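Side-chain contacts in sorbitol-6-phosphate dehydrogenase (Erwinia amylovora CFBP1430, PDB 5O3Z), which probably catalyses the NAD(H)-dependent interconversion of sorbitol 6-phosphate and fructose 6-phosphate, as a member of the short-chain dehydrogenase/reductase family: residues G30-V35 with E81-A86; T49-S52 with R58-G61; G25-G30 with S52-G57; F62-T67 with E73-A78. One frame throughout, in Å; residues are numbered along the deposited sequence.

Interaction 1: G30-V35 with E81-A86; sequences GYHVAV and ETFGRA
The phenyl ring of F83 lies against three consecutive residues of the strand, H32, V33 and A34, with its far end leading. CE1 of F83 rests on CB of H32 at 3.8 Å and comes almost as near to CD2 of the imidazole. On the other flank, CE2 of F83 meets the methyl CB of A34, also at 3.8 Å, so the ring tip bridges the two residues. Between them CZ of F83 approaches the backbone carbonyl O of V33 at 3.5 Å. This is packing against a peptide; no hydrogen bond spans the two segments. All three approaches to the ring are slanted, and the H32 and F83 side chains meet at an oblique angle, so the pair is not an aromatic stack. F83 reaches the strand because its CG stands opposite its own carbonyl carbon (chi1 -55°). One face of the phenyl group carries CG2 of the preceding T82, 3.9 Å above the plane and toward the rim. V33 turns its side chain away from F83, to C23 and L26 of helix 17-28. The contact therefore seats the C-terminal turn of helix 69-83, ended by G84 with positive phi, on one face of strand 32-37, while helix 17-28 packs on the other; F83 also touches V8 of the neighbouring strand 8-12.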
# COMPACT_ATOMS: atom_id res chain seq x y z
N GLY A 30 15.87 1.72 -31.04
CA GLY A 30 17.28 1.89 -31.14
C GLY A 30 18.19 0.99 -30.32
O GLY A 30 19.38 1.25 -30.26
N TYR A 31 17.64 -0.06 -29.68
CA TYR A 31 18.48 -0.99 -28.90
C TYR A 31 19.08 -2.12 -29.79
O TYR A 31 18.41 -2.66 -30.70
CB TYR A 31 17.68 -1.61 -27.70
CG TYR A 31 17.34 -0.65 -26.49
CD1 TYR A 31 16.21 0.17 -26.50
CD2 TYR A 31 18.12 -0.66 -25.33
CE1 TYR A 31 15.91 0.97 -25.40
CE2 TYR A 31 17.85 0.15 -24.25
CZ TYR A 31 16.74 0.98 -24.30
OH TYR A 31 16.49 1.76 -23.21
N HIS A 32 20.27 -2.55 -29.43
CA HIS A 32 20.73 -3.92 -29.81
C HIS A 32 20.07 -4.92 -28.85
O HIS A 32 19.98 -4.66 -27.66
CB HIS A 32 22.23 -4.04 -29.73
CG HIS A 32 22.93 -3.46 -30.91
ND1 HIS A 32 23.10 -2.10 -31.08
CD2 HIS A 32 23.53 -4.06 -31.96
CE1 HIS A 32 23.77 -1.90 -32.21
NE2 HIS A 32 24.04 -3.07 -32.76
N VAL A 33 19.57 -6.02 -29.38
CA VAL A 33 18.74 -6.91 -28.59
C VAL A 33 19.37 -8.30 -28.53
O VAL A 33 19.76 -8.87 -29.57
CB VAL A 33 17.30 -6.98 -29.10
CG1 VAL A 33 16.46 -7.89 -28.21
CG2 VAL A 33 16.67 -5.58 -29.13
N ALA A 34 19.53 -8.81 -27.31
CA ALA A 34 19.84 -10.22 -27.06
C ALA A 34 18.52 -10.94 -26.74
O ALA A 34 17.94 -10.71 -25.67
CB ALA A 34 20.84 -10.33 -25.92
N VAL A 35 18.02 -11.72 -27.70
CA VAL A 35 16.78 -12.54 -27.58
C VAL A 35 17.15 -13.89 -26.90
O VAL A 35 17.79 -14.77 -27.58
CB VAL A 35 16.11 -12.79 -28.94
CG1 VAL A 35 14.76 -13.50 -28.83
CG2 VAL A 35 15.97 -11.45 -29.69
N GLU A 81 30.43 -11.64 -24.60
CA GLU A 81 31.26 -11.98 -25.78
C GLU A 81 30.71 -11.29 -27.03
O GLU A 81 31.47 -10.65 -27.76
CB GLU A 81 31.25 -13.49 -26.10
CG GLU A 81 31.85 -14.45 -25.06
CD GLU A 81 31.28 -15.89 -25.17
OE1 GLU A 81 30.75 -16.30 -26.24
OE2 GLU A 81 31.36 -16.64 -24.17
N THR A 82 29.39 -11.41 -27.24
CA THR A 82 28.69 -10.91 -28.42
C THR A 82 28.55 -9.35 -28.58
O THR A 82 28.92 -8.79 -29.64
CB THR A 82 27.32 -11.60 -28.52
OG1 THR A 82 27.51 -13.01 -28.52
CG2 THR A 82 26.53 -11.19 -29.79
N PHE A 83 27.99 -8.65 -27.57
CA PHE A 83 27.83 -7.20 -27.61
C PHE A 83 28.82 -6.45 -26.78
O PHE A 83 28.87 -5.27 -26.89
CB PHE A 83 26.42 -6.77 -27.17
CG PHE A 83 25.31 -7.40 -27.94
CD1 PHE A 83 24.92 -6.90 -29.17
CD2 PHE A 83 24.65 -8.51 -27.44
CE1 PHE A 83 23.88 -7.47 -29.88
CE2 PHE A 83 23.62 -9.11 -28.17
CZ PHE A 83 23.22 -8.57 -29.37
N GLY A 84 29.57 -7.10 -25.92
CA GLY A 84 30.53 -6.41 -25.04
C GLY A 84 29.98 -5.55 -23.90
O GLY A 84 30.73 -4.90 -23.20
N ARG A 85 28.66 -5.53 -23.72
CA ARG A 85 28.04 -4.79 -22.60
C ARG A 85 26.58 -5.22 -22.44
O ARG A 85 26.03 -5.98 -23.25
CB ARG A 85 28.09 -3.30 -22.90
CG ARG A 85 27.38 -3.00 -24.23
CD ARG A 85 27.45 -1.58 -24.59
NE ARG A 85 27.02 -0.77 -23.46
CZ ARG A 85 27.23 0.52 -23.34
NH1 ARG A 85 27.83 1.20 -24.30
NH2 ARG A 85 26.81 1.14 -22.25
N ALA A 86 25.96 -4.74 -21.36
CA ALA A 86 24.52 -4.95 -21.12
C ALA A 86 23.98 -3.76 -20.31
O ALA A 86 24.61 -3.29 -19.36
CB ALA A 86 24.28 -6.23 -20.39

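Interaction 2: T49-S52 with R58-G61; sequences TINS and RAYG
N51 meets the backbone of R58 and A59 through both ends of its carboxamide, and these bonds form the polar part of the contact. OD1 of N51 accepts from the backbone N of A59 at 2.7 Å, a nearly straight bond (N-H...O 166°) that arrives in the carbonyl plane on a lone pair. The same oxygen takes a second, weak bond from N of R58, 2.9 Å away but strongly bent at 121°. In return, ND2 of N51 donates to the carbonyl O of A59 at 2.8 Å, again using an in-plane lone pair of the acceptor, although that acceptor is tilted out of the plane of the N51 amide. Donating and accepting at one residue, the amide holds both the N-H and the C=O of A59, which fixes its rotation about chi2. A first torsion of -63° sets CG beside the backbone N of N51 and directs the group from the helix to the strand edge.

Helix 40-54 and strand 59-63 are the last two elements of a beta-alpha-beta unit that begins with strand 32-37, part of the Rossmann-type fold of this family. On its other edge strand 59-63, outermost in the sheet within this chain, bonds to strand 32-37, R58 O accepting from V33 N.

The apolar part is made by I50. Its CG2 methyl packs on CB of A59 at 3.5 Å and, less closely, on CG of R58 at 4.1 Å. The I50 and R58 side chains cross at about a right angle, and beyond CG the bent arginine chain leads away from the helix.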
# COMPACT_ATOMS: atom_id res chain seq x y z
N THR A 49 14.66 -12.01 -38.15
CA THR A 49 13.63 -10.98 -38.46
C THR A 49 14.09 -9.55 -38.10
O THR A 49 14.03 -8.63 -38.91
CB THR A 49 12.35 -11.32 -37.71
OG1 THR A 49 11.90 -12.60 -38.16
CG2 THR A 49 11.26 -10.24 -37.91
N ILE A 50 14.56 -9.37 -36.88
CA ILE A 50 15.09 -8.06 -36.45
C ILE A 50 16.30 -7.63 -37.30
O ILE A 50 16.36 -6.49 -37.75
CB ILE A 50 15.37 -8.03 -34.92
CG1 ILE A 50 14.02 -7.98 -34.18
CG2 ILE A 50 16.30 -6.85 -34.51
CD1 ILE A 50 13.98 -8.80 -32.92
N ASN A 51 17.26 -8.51 -37.56
CA ASN A 51 18.37 -8.11 -38.47
C ASN A 51 17.96 -7.90 -39.95
O ASN A 51 18.52 -7.06 -40.63
CB ASN A 51 19.53 -9.09 -38.38
CG ASN A 51 20.16 -9.13 -37.00
OD1 ASN A 51 20.11 -8.14 -36.23
ND2 ASN A 51 20.79 -10.24 -36.68
N SER A 52 16.96 -8.63 -40.43
CA SER A 52 16.40 -8.41 -41.77
C SER A 52 15.75 -7.02 -41.95
O SER A 52 15.55 -6.60 -43.12
CB SER A 52 15.33 -9.45 -42.09
OG SER A 52 15.97 -10.70 -42.28
N ARG A 58 22.34 -6.59 -35.23
CA ARG A 58 21.48 -5.81 -34.34
C ARG A 58 20.94 -6.68 -33.22
O ARG A 58 20.96 -6.25 -32.05
CB ARG A 58 20.32 -5.18 -35.07
CG ARG A 58 19.51 -4.25 -34.16
CD ARG A 58 19.20 -2.98 -34.87
NE ARG A 58 19.73 -1.80 -34.22
CZ ARG A 58 19.20 -0.59 -34.38
NH1 ARG A 58 19.73 0.45 -33.75
NH2 ARG A 58 18.16 -0.40 -35.19
N ALA A 59 20.47 -7.86 -33.61
CA ALA A 59 19.96 -8.90 -32.71
C ALA A 59 20.70 -10.28 -32.83
O ALA A 59 21.05 -10.73 -33.95
CB ALA A 59 18.50 -9.08 -32.94
N TYR A 60 20.94 -10.93 -31.69
CA TYR A 60 21.37 -12.35 -31.62
C TYR A 60 20.43 -13.15 -30.71
O TYR A 60 19.89 -12.62 -29.70
CB TYR A 60 22.78 -12.49 -31.09
CG TYR A 60 23.81 -12.02 -32.06
CD1 TYR A 60 24.13 -10.65 -32.17
CD2 TYR A 60 24.44 -12.93 -32.94
CE1 TYR A 60 25.07 -10.19 -33.10
CE2 TYR A 60 25.38 -12.48 -33.88
CZ TYR A 60 25.69 -11.13 -33.95
OH TYR A 60 26.61 -10.72 -34.87
N GLY A 61 20.17 -14.39 -31.10
CA GLY A 61 19.35 -15.31 -30.32
C GLY A 61 20.23 -16.19 -29.42
O GLY A 61 21.32 -16.65 -29.84

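Interaction 3: G25-G30 with S52-G57; sequences GLAQAG and SRYGAG
Y54 reaches from the end of helix 40-54 to that of helix 17-28, laying its ring over A27 and bringing its hydroxyl to Q28. From CB, the side chain starts toward helix 17-28. The first ring atom to touch is CD2 of Y54, 3.8 Å from CB of A27; the neighbouring ring atom, CE2 of Y54, is closer to that methyl at 3.6 Å. The A27 methyl stands 4.1 Å from the centroid of the Y54 ring and 30° off the normal, an off-centre CH-pi contact, and the carbonyl carbon of A27 lies over the same face near the rim. Across the ring from CE2, CE1 of Y54 comes within 3.9 Å of CA of Q28, and CZ of Y54 is 3.6 Å from N of Q28 and 3.7 Å from its CA. At the tip, OH of Y54 lies 3.1 Å from both CA and CB of Q28. The nearby N of Q28 makes a poor angle with the hydroxyl and is not bonded to it. The amide of Q28 is turned almost upright to the tyrosine ring, their planes 84° apart.

The opposite face of the Y54 ring is met by CG of R53, 3.4 Å above its plane, and the hydroxyl sits over the centre of the R53 guanidinium. The ring is thus sandwiched between its own helix neighbour and A27. The contact joins the C-terminal ends of helices 17-28 and 40-54, which flank strand 32-37 in sequence; the first ends in a Schellman motif at G30, while L26 turns the other way, onto strand 8-12 and helix 231-242.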
# COMPACT_ATOMS: atom_id res chain seq x y z
N GLY A 25 10.07 -4.09 -30.35
CA GLY A 25 9.85 -2.73 -29.89
C GLY A 25 11.12 -2.09 -29.42
O GLY A 25 11.33 -0.92 -29.66
N LEU A 26 12.00 -2.85 -28.75
CA LEU A 26 13.28 -2.34 -28.34
C LEU A 26 14.25 -2.11 -29.51
O LEU A 26 15.09 -1.24 -29.46
CB LEU A 26 13.93 -3.28 -27.34
CG LEU A 26 13.26 -3.27 -25.95
CD1 LEU A 26 13.62 -4.55 -25.21
CD2 LEU A 26 13.78 -2.10 -25.17
N ALA A 27 14.16 -2.94 -30.52
CA ALA A 27 15.05 -2.72 -31.70
C ALA A 27 14.62 -1.40 -32.36
O ALA A 27 15.43 -0.53 -32.62
CB ALA A 27 14.89 -3.88 -32.64
N GLN A 28 13.33 -1.27 -32.58
CA GLN A 28 12.76 0.01 -33.09
C GLN A 28 13.19 1.24 -32.33
O GLN A 28 13.63 2.23 -32.93
CB GLN A 28 11.26 -0.08 -33.11
CG GLN A 28 10.60 1.09 -33.81
CD GLN A 28 9.14 1.04 -33.54
OE1 GLN A 28 8.72 1.18 -32.35
NE2 GLN A 28 8.34 0.77 -34.56
N ALA A 29 13.14 1.19 -31.01
CA ALA A 29 13.65 2.28 -30.16
C ALA A 29 15.15 2.51 -30.23
O ALA A 29 15.68 3.38 -29.54
CB ALA A 29 13.25 2.03 -28.72
N GLY A 30 15.87 1.72 -31.04
CA GLY A 30 17.28 1.89 -31.14
C GLY A 30 18.19 0.99 -30.32
O GLY A 30 19.38 1.25 -30.26
N SER A 52 16.96 -8.63 -40.43
CA SER A 52 16.40 -8.41 -41.77
C SER A 52 15.75 -7.02 -41.95
O SER A 52 15.55 -6.60 -43.12
CB SER A 52 15.33 -9.45 -42.09
OG SER A 52 15.97 -10.70 -42.28
N ARG A 53 15.36 -6.37 -40.84
CA ARG A 53 14.81 -5.02 -40.87
C ARG A 53 15.78 -3.92 -40.47
O ARG A 53 15.70 -2.82 -41.02
CB ARG A 53 13.56 -4.95 -40.01
CG ARG A 53 13.25 -3.57 -39.45
CD ARG A 53 11.83 -3.48 -38.94
NE ARG A 53 11.48 -2.06 -38.77
CZ ARG A 53 10.34 -1.63 -38.21
NH1 ARG A 53 9.43 -2.49 -37.76
NH2 ARG A 53 10.12 -0.34 -38.09
N TYR A 54 16.70 -4.19 -39.55
CA TYR A 54 17.49 -3.15 -38.88
C TYR A 54 18.97 -3.19 -39.17
O TYR A 54 19.69 -2.27 -38.77
CB TYR A 54 17.31 -3.20 -37.33
CG TYR A 54 15.95 -2.81 -36.84
CD1 TYR A 54 15.56 -1.47 -36.85
CD2 TYR A 54 15.03 -3.75 -36.47
CE1 TYR A 54 14.30 -1.10 -36.45
CE2 TYR A 54 13.76 -3.38 -36.06
CZ TYR A 54 13.43 -2.04 -36.05
OH TYR A 54 12.17 -1.66 -35.66
N GLY A 55 19.45 -4.25 -39.83
CA GLY A 55 20.87 -4.40 -40.15
C GLY A 55 21.45 -5.60 -39.42
O GLY A 55 20.98 -5.95 -38.32
N ALA A 56 22.44 -6.25 -40.04
CA ALA A 56 23.10 -7.42 -39.44
C ALA A 56 23.75 -7.05 -38.11
O ALA A 56 24.27 -5.96 -37.96
CB ALA A 56 24.13 -8.00 -40.40
N GLY A 57 23.68 -7.96 -37.13
CA GLY A 57 24.37 -7.78 -35.84
C GLY A 57 23.59 -6.87 -34.89
O GLY A 57 24.12 -6.45 -33.88

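Interaction 4: F62-T67 with E73-A78; sequences FKVDAT and EALARA
L75 is the first residue of 73-78 to touch segment 62-67, and it does so with both methyl branches. In the turn that leads into the helix, D65 makes an Asx turn: its OD1 accepts from N of T67 at 3.2 Å and from OG1 of T67, both from one face of the carboxylate, while D65 N is bound by OG of S71, a polar tie from the first turn of the helix. CD1 of L75 presses on CB of F62 at 3.3 Å, a tight approach, and continues along to CG of the F62 ring at 3.8 Å; it meets the phenyl group obliquely. The other methyl, CD2 of L75, lies 3.9 Å from CB of V64, and the V64 and L75 side chains cross at about a right angle. With chi1 at 176°, CG of L75 lies anti to the backbone N, and the two methyls divide between F62 and V64. CG2 of V64 also comes to 4.1 Å from CB of L75.

Three residues on, nearly one turn, A78 brings its methyl to the rim of the phenyl ring. CB of A78 lies near the ring plane, 3.4 Å from CE2 of F62, so the aromatic group is approached at its edge. F62 also touches V79 and T82 of the same helix and A34 of strand 32-37.

No hydrogen bond crosses between 62-67 and 73-78. The contact between them is apolar, fixed by the shape and packing of L75, F62, V64 and A78 and not by directional bonds.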
# COMPACT_ATOMS: atom_id res chain seq x y z
N PHE A 62 19.76 -16.44 -28.20
CA PHE A 62 20.50 -17.27 -27.21
C PHE A 62 19.53 -18.22 -26.54
O PHE A 62 18.37 -17.89 -26.40
CB PHE A 62 21.11 -16.43 -26.13
CG PHE A 62 22.11 -15.43 -26.61
CD1 PHE A 62 21.68 -14.25 -27.21
CD2 PHE A 62 23.47 -15.62 -26.43
CE1 PHE A 62 22.57 -13.31 -27.62
CE2 PHE A 62 24.38 -14.69 -26.90
CZ PHE A 62 23.93 -13.52 -27.47
N LYS A 63 20.01 -19.43 -26.20
CA LYS A 63 19.26 -20.38 -25.42
C LYS A 63 19.49 -20.07 -23.95
O LYS A 63 20.60 -19.81 -23.51
CB LYS A 63 19.74 -21.82 -25.71
CG LYS A 63 18.68 -22.89 -25.51
CD LYS A 63 18.82 -23.58 -24.16
CE LYS A 63 18.12 -24.94 -24.15
NZ LYS A 63 16.69 -24.85 -23.69
N VAL A 64 18.41 -20.09 -23.18
CA VAL A 64 18.57 -20.07 -21.70
C VAL A 64 17.38 -20.75 -20.98
O VAL A 64 16.24 -20.71 -21.45
CB VAL A 64 18.82 -18.65 -21.12
CG1 VAL A 64 17.56 -17.76 -21.26
CG2 VAL A 64 19.27 -18.75 -19.67
N ASP A 65 17.73 -21.44 -19.89
CA ASP A 65 16.79 -21.98 -18.95
C ASP A 65 17.01 -21.11 -17.77
O ASP A 65 18.04 -21.26 -17.06
CB ASP A 65 17.12 -23.46 -18.63
CG ASP A 65 16.28 -24.03 -17.49
OD1 ASP A 65 15.32 -23.37 -17.02
OD2 ASP A 65 16.53 -25.16 -17.08
N ALA A 66 16.10 -20.16 -17.55
CA ALA A 66 16.37 -19.18 -16.51
C ALA A 66 16.36 -19.82 -15.10
O ALA A 66 16.94 -19.28 -14.20
CB ALA A 66 15.43 -17.94 -16.58
N THR A 67 15.80 -21.01 -14.96
CA THR A 67 15.73 -21.69 -13.67
C THR A 67 17.03 -22.42 -13.34
O THR A 67 17.22 -22.87 -12.21
CB THR A 67 14.58 -22.74 -13.63
OG1 THR A 67 14.91 -23.83 -14.48
CG2 THR A 67 13.22 -22.17 -14.10
N GLU A 73 24.47 -18.34 -16.17
CA GLU A 73 25.80 -17.79 -16.13
C GLU A 73 26.44 -17.86 -17.51
O GLU A 73 27.15 -16.96 -17.88
CB GLU A 73 26.66 -18.51 -15.11
CG GLU A 73 26.29 -18.19 -13.68
CD GLU A 73 26.84 -19.22 -12.72
OE1 GLU A 73 27.30 -20.30 -13.20
OE2 GLU A 73 26.84 -18.93 -11.51
N ALA A 74 26.09 -18.87 -18.31
CA ALA A 74 26.66 -18.97 -19.67
C ALA A 74 26.03 -17.94 -20.59
O ALA A 74 26.70 -17.39 -21.49
CB ALA A 74 26.50 -20.39 -20.26
N LEU A 75 24.73 -17.66 -20.39
CA LEU A 75 24.04 -16.64 -21.19
C LEU A 75 24.69 -15.32 -21.02
O LEU A 75 24.98 -14.63 -22.00
CB LEU A 75 22.55 -16.56 -20.83
CG LEU A 75 21.71 -15.46 -21.52
CD1 LEU A 75 21.36 -15.87 -22.93
CD2 LEU A 75 20.47 -15.15 -20.69
N ALA A 76 25.04 -14.97 -19.78
CA ALA A 76 25.73 -13.73 -19.52
C ALA A 76 27.07 -13.68 -20.20
O ALA A 76 27.46 -12.66 -20.79
CB ALA A 76 25.89 -13.48 -18.06
N ARG A 77 27.83 -14.77 -20.11
CA ARG A 77 29.13 -14.83 -20.89
C ARG A 77 28.89 -14.63 -22.40
O ARG A 77 29.54 -13.82 -23.01
CB ARG A 77 29.92 -16.13 -20.60
CG ARG A 77 30.67 -16.05 -19.28
CD ARG A 77 31.64 -17.20 -19.01
NE ARG A 77 30.98 -18.49 -19.22
CZ ARG A 77 30.31 -19.19 -18.30
NH1 ARG A 77 30.17 -18.77 -17.03
NH2 ARG A 77 29.76 -20.35 -18.66
N ALA A 78 27.89 -15.32 -22.94
CA ALA A 78 27.57 -15.25 -24.35
C ALA A 78 27.15 -13.85 -24.81
O ALA A 78 27.60 -13.33 -25.85
CB ALA A 78 26.46 -16.24 -24.66

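The four contacts gather on one edge of the Rossmann-type sheet, where strand 59-63 lies beside strand 32-37. Interactions 2 and 3 are the closest, with centres 7 Å apart, both using helix 40-54. Interaction 1 lies 11 Å from each of them and 13 Å from interaction 4, with which it shares helix 69-83. Interactions 3 and 4 are 22 Å apart and do not touch. Along the chain, 25-30 comes first and 81-86 last, so interaction 1 spans both 2 and 4, which follow each other on strand 59-63, while 1 and 3 alternate. Together they fasten helices 17-28, 40-54 and 69-83 to one another and to the 32-37/59-63 edge of the sheet.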